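Local coordinates for coat protein (Turnip yellow mosaic virus, PDB 2FZ2) that self-assembles in 180 copies into the T=3 icosahedral capsid that encloses the single-stranded RNA genome of the virus, at residues D4-T18 with S126-Q138. Sequence-based numbering, arbitrary orientation.
Sequences DKELAPQDRTVTVAT and SPLIVKCPLEMMQ. Unlike the reference sequence in segment 126-138: Gln-138 (reference Asn). With nucleotides of chain A.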
ATOM      1  N   ASP D   4     109.935  -3.550  53.860  1.00 32.37           N
ATOM      2  CA  ASP D   4     110.775  -3.093  54.970  1.00 33.86           C
ATOM      3  C   ASP D   4     110.163  -1.780  55.438  1.00 34.54           C
ATOM      4  O   ASP D   4     110.608  -0.715  55.036  1.00 40.26           O
ATOM      5  CB  ASP D   4     112.218  -2.848  54.508  1.00 32.79           C
ATOM      6  CG  ASP D   4     113.254  -3.248  55.562  1.00 48.58           C
ATOM      7  OD1 ASP D   4     113.003  -4.220  56.314  1.00 63.04           O
ATOM      8  OD2 ASP D   4     114.329  -2.604  55.646  1.00 45.74           O
ATOM      9  N   LYS D   5     109.135  -1.865  56.279  1.00 39.22           N
ATOM     10  CA  LYS D   5     108.421  -0.692  56.791  1.00 34.45           C
ATOM     11  C   LYS D   5     107.414  -1.178  57.822  1.00 30.47           C
ATOM     12  O   LYS D   5     106.326  -1.644  57.476  1.00 27.85           O
ATOM     13  CB  LYS D   5     107.668  -0.004  55.648  1.00 46.52           C
ATOM     14  CG  LYS D   5     107.467   1.503  55.773  1.00 58.10           C
ATOM     15  CD  LYS D   5     106.932   2.102  54.442  1.00 70.64           C
ATOM     16  CE  LYS D   5     107.702   3.367  53.994  1.00 77.79           C
ATOM     17  NZ  LYS D   5     108.476   3.181  52.725  1.00 77.12           N
ATOM     18  N   GLU D   6     107.793  -1.100  59.089  1.00 29.92           N
ATOM     19  CA  GLU D   6     106.914  -1.513  60.181  1.00 31.30           C
ATOM     20  C   GLU D   6     106.323  -0.223  60.730  1.00 25.04           C
ATOM     21  O   GLU D   6     107.028   0.787  60.821  1.00 29.55           O
ATOM     22  CB  GLU D   6     107.722  -2.231  61.277  1.00 38.85           C
ATOM     23  CG  GLU D   6     106.902  -2.758  62.449  1.00 49.06           C
ATOM     24  CD  GLU D   6     106.919  -4.280  62.534  1.00 65.07           C
ATOM     25  OE1 GLU D   6     107.106  -4.941  61.481  1.00 73.99           O
ATOM     26  OE2 GLU D   6     106.740  -4.818  63.653  1.00 71.33           O
ATOM     27  N   LEU D   7     105.043  -0.219  61.083  1.00 17.38           N
ATOM     28  CA  LEU D   7     104.498   1.015  61.606  1.00 16.10           C
ATOM     29  C   LEU D   7     103.596   0.871  62.822  1.00 16.09           C
ATOM     30  O   LEU D   7     102.730  -0.003  62.867  1.00 19.57           O
ATOM     31  CB  LEU D   7     103.806   1.788  60.487  1.00 17.81           C
ATOM     32  CG  LEU D   7     102.458   1.340  59.946  1.00 14.14           C
ATOM     33  CD1 LEU D   7     101.439   2.498  60.047  1.00 27.42           C
ATOM     34  CD2 LEU D   7     102.648   0.931  58.512  1.00 16.81           C
ATOM     35  N   ALA D   8     103.836   1.739  63.810  1.00 16.29           N
ATOM     36  CA  ALA D   8     103.109   1.751  65.076  1.00 20.57           C
ATOM     37  C   ALA D   8     102.372   3.053  65.270  1.00 23.41           C
ATOM     38  O   ALA D   8     102.909   4.006  65.832  1.00 25.46           O
ATOM     39  CB  ALA D   8     104.066   1.553  66.220  1.00 26.12           C
ATOM     40  N   PRO D   9     101.109   3.091  64.850  1.00 25.26           N
ATOM     41  CA  PRO D   9     100.285   4.287  64.966  1.00 29.00           C
ATOM     42  C   PRO D   9      99.888   4.497  66.409  1.00 29.05           C
ATOM     43  O   PRO D   9      99.649   3.528  67.146  1.00 29.72           O
ATOM     44  CB  PRO D   9      99.103   3.980  64.067  1.00 33.79           C
ATOM     45  CG  PRO D   9      98.968   2.499  64.176  1.00 26.82           C
ATOM     46  CD  PRO D   9     100.357   1.962  64.286  1.00 23.35           C
ATOM     47  N   GLN D  10      99.816   5.775  66.781  1.00 29.42           N
ATOM     48  CA  GLN D  10      99.500   6.235  68.136  1.00 29.88           C
ATOM     49  C   GLN D  10      98.040   6.144  68.521  1.00 30.57           C
ATOM     50  O   GLN D  10      97.187   6.531  67.725  1.00 31.06           O
ATOM     51  CB  GLN D  10      99.933   7.687  68.262  1.00 27.96           C
ATOM     52  CG  GLN D  10     100.113   8.198  69.667  1.00 26.41           C
ATOM     53  CD  GLN D  10     100.990   9.439  69.701  1.00 22.39           C
ATOM     54  OE1 GLN D  10     100.493  10.573  69.726  1.00  7.09           O
ATOM     55  NE2 GLN D  10     102.309   9.226  69.698  1.00 28.54           N
ATOM     56  N   ASP D  11      97.752   5.649  69.735  1.00 36.32           N
ATOM     57  CA  ASP D  11      96.362   5.556  70.212  1.00 35.99           C
ATOM     58  C   ASP D  11      95.844   6.990  70.061  1.00 32.73           C
ATOM     59  O   ASP D  11      96.609   7.943  70.214  1.00 28.75           O
ATOM     60  CB  ASP D  11      96.284   5.131  71.693  1.00 38.35           C
ATOM     61  CG  ASP D  11      97.254   4.010  72.055  1.00 50.61           C
ATOM     62  OD1 ASP D  11      97.186   2.926  71.417  1.00 55.97           O
ATOM     63  OD2 ASP D  11      98.075   4.214  72.992  1.00 52.42           O
ATOM     64  N   ARG D  12      94.563   7.162  69.757  1.00 30.32           N
ATOM     65  CA  ARG D  12      94.048   8.511  69.556  1.00 28.83           C
ATOM     66  C   ARG D  12      92.716   8.787  70.216  1.00 30.96           C
ATOM     67  O   ARG D  12      92.141   7.928  70.879  1.00 36.37           O
ATOM     68  CB  ARG D  12      93.904   8.801  68.060  1.00 34.13           C
ATOM     69  CG  ARG D  12      94.132   7.604  67.139  1.00 56.52           C
ATOM     70  CD  ARG D  12      93.113   7.514  65.991  1.00 67.02           C
ATOM     71  NE  ARG D  12      92.963   8.767  65.247  1.00 78.10           N
ATOM     72  CZ  ARG D  12      93.792   9.190  64.294  1.00 81.73           C
ATOM     73  NH1 ARG D  12      94.851   8.459  63.951  1.00 84.39           N
ATOM     74  NH2 ARG D  12      93.557  10.348  63.680  1.00 79.12           N
ATOM     75  N   THR D  13      92.249  10.019  70.033  1.00 31.15           N
ATOM     76  CA  THR D  13      90.959  10.482  70.535  1.00 29.02           C
ATOM     77  C   THR D  13      90.554  11.728  69.772  1.00 30.67           C
ATOM     78  O   THR D  13      91.343  12.298  69.020  1.00 36.32           O
ATOM     79  CB  THR D  13      90.962  10.825  72.022  1.00 23.55           C
ATOM     80  OG1 THR D  13      89.619  10.731  72.520  1.00 28.01           O
ATOM     81  CG2 THR D  13      91.456  12.227  72.236  1.00 16.26           C
ATOM     82  N   VAL D  14      89.328  12.172  69.984  1.00 30.98           N
ATOM     83  CA  VAL D  14      88.844  13.327  69.256  1.00 28.85           C
ATOM     84  C   VAL D  14      89.085  14.644  69.976  1.00 24.74           C
ATOM     85  O   VAL D  14      88.539  14.896  71.058  1.00 25.55           O
ATOM     86  CB  VAL D  14      87.351  13.146  68.939  1.00 29.80           C
ATOM     87  CG1 VAL D  14      86.640  12.541  70.152  1.00 45.32           C
ATOM     88  CG2 VAL D  14      86.738  14.458  68.526  1.00 30.71           C
ATOM     89  N   THR D  15      89.924  15.474  69.361  1.00 21.56           N
ATOM     90  CA  THR D  15      90.254  16.784  69.900  1.00 17.96           C
ATOM     91  C   THR D  15      90.585  17.733  68.729  1.00 23.84           C
ATOM     92  O   THR D  15      91.432  17.444  67.876  1.00 26.89           O
ATOM     93  CB  THR D  15      91.407  16.663  70.929  1.00 10.31           C
ATOM     94  OG1 THR D  15      91.525  17.876  71.671  1.00 15.74           O
ATOM     95  CG2 THR D  15      92.692  16.381  70.265  1.00  5.20           C
ATOM     96  N   VAL D  16      89.878  18.859  68.679  1.00 26.59           N
ATOM     97  CA  VAL D  16      90.039  19.820  67.592  1.00 29.47           C
ATOM     98  C   VAL D  16      90.744  21.093  67.937  1.00 28.46           C
ATOM     99  O   VAL D  16      90.917  21.420  69.093  1.00 33.00           O
ATOM    100  CB  VAL D  16      88.695  20.275  67.028  1.00 30.83           C
ATOM    101  CG1 VAL D  16      88.723  20.196  65.489  1.00 39.77           C
ATOM    102  CG2 VAL D  16      87.574  19.460  67.641  1.00 27.78           C
ATOM    103  N   ALA D  17      91.112  21.828  66.897  1.00 29.29           N
ATOM    104  CA  ALA D  17      91.767  23.110  67.043  1.00 26.96           C
ATOM    105  C   ALA D  17      90.868  24.115  66.345  1.00 29.81           C
ATOM    106  O   ALA D  17      90.083  23.744  65.464  1.00 34.69           O
ATOM    107  CB  ALA D  17      93.120  23.078  66.379  1.00 22.62           C
ATOM    108  N   THR D  18      90.950  25.376  66.754  1.00 30.66           N
ATOM    109  CA  THR D  18      90.152  26.414  66.114  1.00 31.90           C
ATOM    110  C   THR D  18      91.164  27.039  65.177  1.00 26.11           C
ATOM    111  O   THR D  18      92.268  27.363  65.595  1.00 15.84           O
ATOM    112  CB  THR D  18      89.620  27.481  67.128  1.00 33.70           C
ATOM    113  OG1 THR D  18      90.562  27.629  68.197  1.00 29.21           O
ATOM    114  CG2 THR D  18      88.222  27.066  67.711  1.00 38.25           C
ATOM    115  N   SER D 126     113.324  -3.369  61.163  1.00 23.30           N
ATOM    116  CA  SER D 126     112.581  -2.730  60.097  1.00 20.59           C
ATOM    117  C   SER D 126     112.405  -1.297  60.609  1.00 16.61           C
ATOM    118  O   SER D 126     112.264  -1.077  61.818  1.00 31.78           O
ATOM    119  CB  SER D 126     111.220  -3.405  59.927  1.00 23.74           C
ATOM    120  OG  SER D 126     111.265  -4.422  58.938  1.00 36.68           O
ATOM    121  N   PRO D 127     112.462  -0.302  59.719  1.00  8.50           N
ATOM    122  CA  PRO D 127     112.292   1.088  60.144  1.00  9.24           C
ATOM    123  C   PRO D 127     110.857   1.351  60.612  1.00  9.92           C
ATOM    124  O   PRO D 127     109.900   0.945  59.948  1.00 11.19           O
ATOM    125  CB  PRO D 127     112.656   1.891  58.902  1.00 11.94           C
ATOM    126  CG  PRO D 127     112.409   0.985  57.784  1.00 12.70           C
ATOM    127  CD  PRO D 127     112.711  -0.405  58.279  1.00  5.20           C
ATOM    128  N   LEU D 128     110.731   2.040  61.747  1.00 11.96           N
ATOM    129  CA  LEU D 128     109.446   2.349  62.386  1.00  9.23           C
ATOM    130  C   LEU D 128     108.780   3.661  62.041  1.00  9.55           C
ATOM    131  O   LEU D 128     109.437   4.696  61.894  1.00 24.02           O
ATOM    132  CB  LEU D 128     109.617   2.325  63.888  1.00  9.35           C
ATOM    133  CG  LEU D 128     108.646   1.460  64.660  1.00 11.73           C
ATOM    134  CD1 LEU D 128     107.812   0.619  63.720  1.00 26.65           C
ATOM    135  CD2 LEU D 128     109.457   0.585  65.582  1.00 23.41           C
ATOM    136  N   ILE D 129     107.457   3.639  61.976  1.00  8.02           N
ATOM    137  CA  ILE D 129     106.748   4.851  61.634  1.00 11.76           C
ATOM    138  C   ILE D 129     105.538   5.236  62.471  1.00 15.89           C
ATOM    139  O   ILE D 129     104.581   4.463  62.631  1.00 17.48           O
ATOM    140  CB  ILE D 129     106.278   4.805  60.186  1.00 13.27           C
ATOM    141  CG1 ILE D 129     107.409   4.338  59.282  1.00 13.10           C
ATOM    142  CG2 ILE D 129     105.785   6.172  59.777  1.00 21.63           C
ATOM    143  CD1 ILE D 129     108.174   5.466  58.631  1.00 28.16           C
ATOM    144  N   VAL D 130     105.563   6.455  62.985  1.00 12.75           N
ATOM    145  CA  VAL D 130     104.431   6.925  63.744  1.00 14.86           C
ATOM    146  C   VAL D 130     103.858   8.130  63.036  1.00 14.04           C
ATOM    147  O   VAL D 130     104.427   9.227  63.082  1.00  9.15           O
ATOM    148  CB  VAL D 130     104.818   7.304  65.166  1.00 14.58           C
ATOM    149  CG1 VAL D 130     103.572   7.458  66.020  1.00 20.44           C
ATOM    150  CG2 VAL D 130     105.678   6.237  65.746  1.00  6.80           C
ATOM    151  N   LYS D 131     102.749   7.911  62.340  1.00 15.81           N
ATOM    152  CA  LYS D 131     102.125   9.014  61.641  1.00 20.75           C
ATOM    153  C   LYS D 131     101.669   9.941  62.751  1.00 16.98           C
ATOM    154  O   LYS D 131     101.255   9.486  63.825  1.00 16.98           O
ATOM    155  CB  LYS D 131     100.904   8.555  60.797  1.00 32.52           C
ATOM    156  CG  LYS D 131     101.249   7.903  59.421  1.00 56.81           C
ATOM    157  CD  LYS D 131     100.316   8.295  58.218  1.00 66.46           C
ATOM    158  CE  LYS D 131     100.877   7.766  56.842  1.00 70.22           C
ATOM    159  NZ  LYS D 131      99.943   7.784  55.646  1.00 59.29           N
ATOM    160  N   CYS D 132     101.799  11.238  62.518  1.00 13.10           N
ATOM    161  CA  CYS D 132     101.318  12.193  63.485  1.00 11.47           C
ATOM    162  C   CYS D 132      99.856  12.350  63.104  1.00 13.22           C
ATOM    163  O   CYS D 132      99.513  12.410  61.921  1.00 21.82           O
ATOM    164  CB  CYS D 132     102.013  13.542  63.351  1.00  8.45           C
ATOM    165  SG  CYS D 132     101.176  14.794  64.353  1.00 25.26           S
ATOM    166  N   PRO D 133      98.968  12.382  64.096  1.00 12.01           N
ATOM    167  CA  PRO D 133      97.527  12.531  63.876  1.00 14.16           C
ATOM    168  C   PRO D 133      97.091  13.993  63.844  1.00 18.05           C
ATOM    169  O   PRO D 133      96.501  14.497  64.802  1.00 23.91           O
ATOM    170  CB  PRO D 133      96.913  11.791  65.053  1.00 13.00           C
ATOM    171  CG  PRO D 133      98.061  11.559  66.030  1.00  9.37           C
ATOM    172  CD  PRO D 133      99.280  12.228  65.518  1.00  9.83           C
ATOM    173  N   LEU D 134      97.381  14.669  62.738  1.00 21.72           N
ATOM    174  CA  LEU D 134      97.028  16.074  62.582  1.00 20.93           C
ATOM    175  C   LEU D 134      95.538  16.239  62.827  1.00 25.16           C
ATOM    176  O   LEU D 134      95.041  17.339  63.089  1.00 26.30           O
ATOM    177  CB  LEU D 134      97.369  16.546  61.165  1.00 28.21           C
ATOM    178  CG  LEU D 134      98.689  16.156  60.478  1.00 18.52           C
ATOM    179  CD1 LEU D 134      99.850  16.465  61.409  1.00 18.42           C
ATOM    180  CD2 LEU D 134      98.650  14.670  60.070  1.00 30.43           C
ATOM    181  N   GLU D 135      94.838  15.115  62.716  1.00 32.83           N
ATOM    182  CA  GLU D 135      93.397  15.031  62.915  1.00 35.04           C
ATOM    183  C   GLU D 135      93.109  15.676  64.273  1.00 30.31           C
ATOM    184  O   GLU D 135      92.137  16.416  64.446  1.00 30.81           O
ATOM    185  CB  GLU D 135      92.970  13.542  62.879  1.00 41.77           C
ATOM    186  CG  GLU D 135      93.179  12.826  61.492  1.00 63.85           C
ATOM    187  CD  GLU D 135      94.607  12.231  61.257  1.00 71.77           C
ATOM    188  OE1 GLU D 135      95.236  11.760  62.232  1.00 70.62           O
ATOM    189  OE2 GLU D 135      95.098  12.227  60.092  1.00 67.16           O
ATOM    190  N   MET D 136      94.007  15.429  65.220  1.00 24.87           N
ATOM    191  CA  MET D 136      93.867  15.957  66.559  1.00 20.98           C
ATOM    192  C   MET D 136      94.999  16.902  66.951  1.00 18.69           C
ATOM    193  O   MET D 136      95.485  16.903  68.088  1.00 18.61           O
ATOM    194  CB  MET D 136      93.755  14.797  67.547  1.00 25.56           C
ATOM    195  CG  MET D 136      95.059  14.079  67.894  1.00 29.37           C
ATOM    196  SD  MET D 136      94.721  12.461  68.678  1.00 24.42           S
ATOM    197  CE  MET D 136      93.693  11.757  67.408  1.00 37.53           C
ATOM    198  N   MET D 137      95.414  17.709  65.990  1.00 19.32           N
ATOM    199  CA  MET D 137      96.465  18.682  66.219  1.00 19.06           C
ATOM    200  C   MET D 137      96.109  19.926  65.454  1.00 23.69           C
ATOM    201  O   MET D 137      95.027  20.032  64.860  1.00 32.31           O
ATOM    202  CB  MET D 137      97.805  18.192  65.703  1.00 17.64           C
ATOM    203  CG  MET D 137      98.320  16.986  66.391  1.00 25.75           C
ATOM    204  SD  MET D 137      99.576  17.463  67.521  1.00 30.65           S
ATOM    205  CE  MET D 137      99.431  16.119  68.735  1.00 35.51           C
ATOM    206  N   GLN D 138      97.049  20.857  65.459  1.00 19.73           N
ATOM    207  CA  GLN D 138      96.891  22.121  64.775  1.00 16.96           C
ATOM    208  C   GLN D 138      97.775  22.099  63.548  1.00 15.84           C
ATOM    209  O   GLN D 138      98.955  22.434  63.626  1.00 23.75           O
ATOM    210  CB  GLN D 138      97.329  23.246  65.689  1.00 19.85           C
ATOM    211  CG  GLN D 138      96.293  24.295  65.849  1.00 21.35           C
ATOM    212  CD  GLN D 138      95.971  24.959  64.544  1.00 25.90           C
ATOM    213  OE1 GLN D 138      95.434  26.068  64.528  1.00 37.40           O
ATOM    214  NE2 GLN D 138      96.292  24.292  63.430  1.00  8.73           N
TER
ATOM    215  P     C A   2      90.259   3.330  71.836  1.00196.21           P
ATOM    216  OP1   C A   2      90.419   4.136  73.076  1.00192.54           O
ATOM    217  OP2   C A   2      89.073   2.444  71.690  1.00194.47           O
ATOM    218  O5'   C A   2      90.228   4.358  70.620  1.00190.54           O
ATOM    219  C5'   C A   2      89.022   5.052  70.307  1.00183.72           C
ATOM    220  C4'   C A   2      89.306   6.195  69.370  1.00180.45           C
ATOM    221  O4'   C A   2      90.072   5.674  68.247  1.00181.33           O
ATOM    222  C3'   C A   2      88.076   6.859  68.755  1.00177.82           C
ATOM    223  O3'   C A   2      87.522   7.891  69.614  1.00169.44           O
ATOM    224  C2'   C A   2      88.667   7.405  67.454  1.00178.52           C
ATOM    225  O2'   C A   2      89.432   8.571  67.699  1.00172.90           O
ATOM    226  C1'   C A   2      89.623   6.270  67.045  1.00180.47           C
ATOM    227  N1    C A   2      89.081   5.200  66.151  1.00183.56           N
ATOM    228  C2    C A   2      89.466   5.196  64.789  1.00183.80           C
ATOM    229  O2    C A   2      90.259   6.068  64.376  1.00183.31           O
ATOM    230  N3    C A   2      88.967   4.241  63.962  1.00182.65           N
ATOM    231  C4    C A   2      88.129   3.315  64.434  1.00180.69           C
ATOM    232  N4    C A   2      87.663   2.406  63.573  1.00177.80           N
ATOM    233  C5    C A   2      87.731   3.283  65.807  1.00179.94           C
ATOM    234  C6    C A   2      88.225   4.234  66.621  1.00181.47           C
ATOM    235  O5'   C A   1      91.630  -1.582  70.692  1.00167.27           O
ATOM    236  C5'   C A   1      92.655  -0.680  71.131  1.00181.18           C
ATOM    237  C4'   C A   1      92.904   0.670  70.441  1.00189.33           C
ATOM    238  O4'   C A   1      93.095   0.510  69.004  1.00193.66           O
ATOM    239  C3'   C A   1      91.840   1.776  70.418  1.00192.98           C
ATOM    240  O3'   C A   1      91.623   2.476  71.633  1.00198.01           O
ATOM    241  C2'   C A   1      92.393   2.764  69.380  1.00192.45           C
ATOM    242  O2'   C A   1      93.332   3.743  69.815  1.00182.62           O
ATOM    243  C1'   C A   1      93.070   1.817  68.402  1.00194.88           C
ATOM    244  N1    C A   1      92.453   1.839  67.043  1.00196.34           N
ATOM    245  C2    C A   1      93.006   2.744  66.125  1.00194.86           C
ATOM    246  O2    C A   1      93.916   3.498  66.515  1.00193.52           O
ATOM    247  N3    C A   1      92.535   2.787  64.854  1.00192.19           N
ATOM    248  C4    C A   1      91.528   1.989  64.485  1.00189.03           C
ATOM    249  N4    C A   1      91.119   2.052  63.208  1.00183.18           N
ATOM    250  C5    C A   1      90.903   1.087  65.409  1.00188.93           C
ATOM    251  C6    C A   1      91.399   1.038  66.668  1.00193.06           C
TER
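Glu-6 and Leu-7 run parallel to Leu-128 and Ile-129, and three backbone bonds define the register. Glu-6 N donates to Pro-127 O over 3.1 Å; Ile-129 N to Glu-6 O and Ala-8 N to Ile-129 O are weak and bent. Side chains alternate between the two faces. On one, Glu-6 and Leu-128 run alongside each other in the same direction, with Glu-6 CG 3.7 Å from Leu-128 CD1; Glu-6 CG stands anti to its own backbone N (chi1 -178°), which sets the aliphatic part of the chain along the leucine. On the other, Leu-7 CB faces Ile-129 CB at 3.9 Å. At the start of the pair, Ser-126 OG donates to Asp-4 OD1 from above the carboxylate plane.

This ladder is the regularly hydrogen-bonded part, with Glu-6, Ala-8, Leu-128 and Val-130 buried; Phe-116 covers Ala-8 and Leu-128, and Trp-75 lies against Ile-129. After Ala-8 the ladder bonds cease, and around Arg-12 and Pro-133 the backbones draw apart. On this more open side Glu-135 is exposed and Arg-12 partly so. Arg-12, bent at chi2 and chi3, brings NH2 to Glu-135 OE1, 2.6 Å away, in a salt bridge. OE1 lies near the guanidinium plane, while NH2 meets it from above the carboxylate plane, the two planes being 40° apart. Pro-133 CB covers one guanidinium face, while Arg-12 CD lies 3.6 Å from O2 of nucleotide C2 of chain A, marking the side where RNA approaches. Further on, the Thr-15 side chain crosses that of Met-136 at about a right angle, CG2 against CB, and Thr-15 OG1 is hydrogen-bonded to Pro-182 O of a neighbouring subunit.

Strand 128-131 also pairs antiparallel with strand 66-80, and Glu-6 and Leu-7 join a parallel ladder with a strand of another subunit. The arrangement is thus an N-terminal arm adding a strand to the edge of a viral jelly-roll sheet and carrying it across a capsid interface.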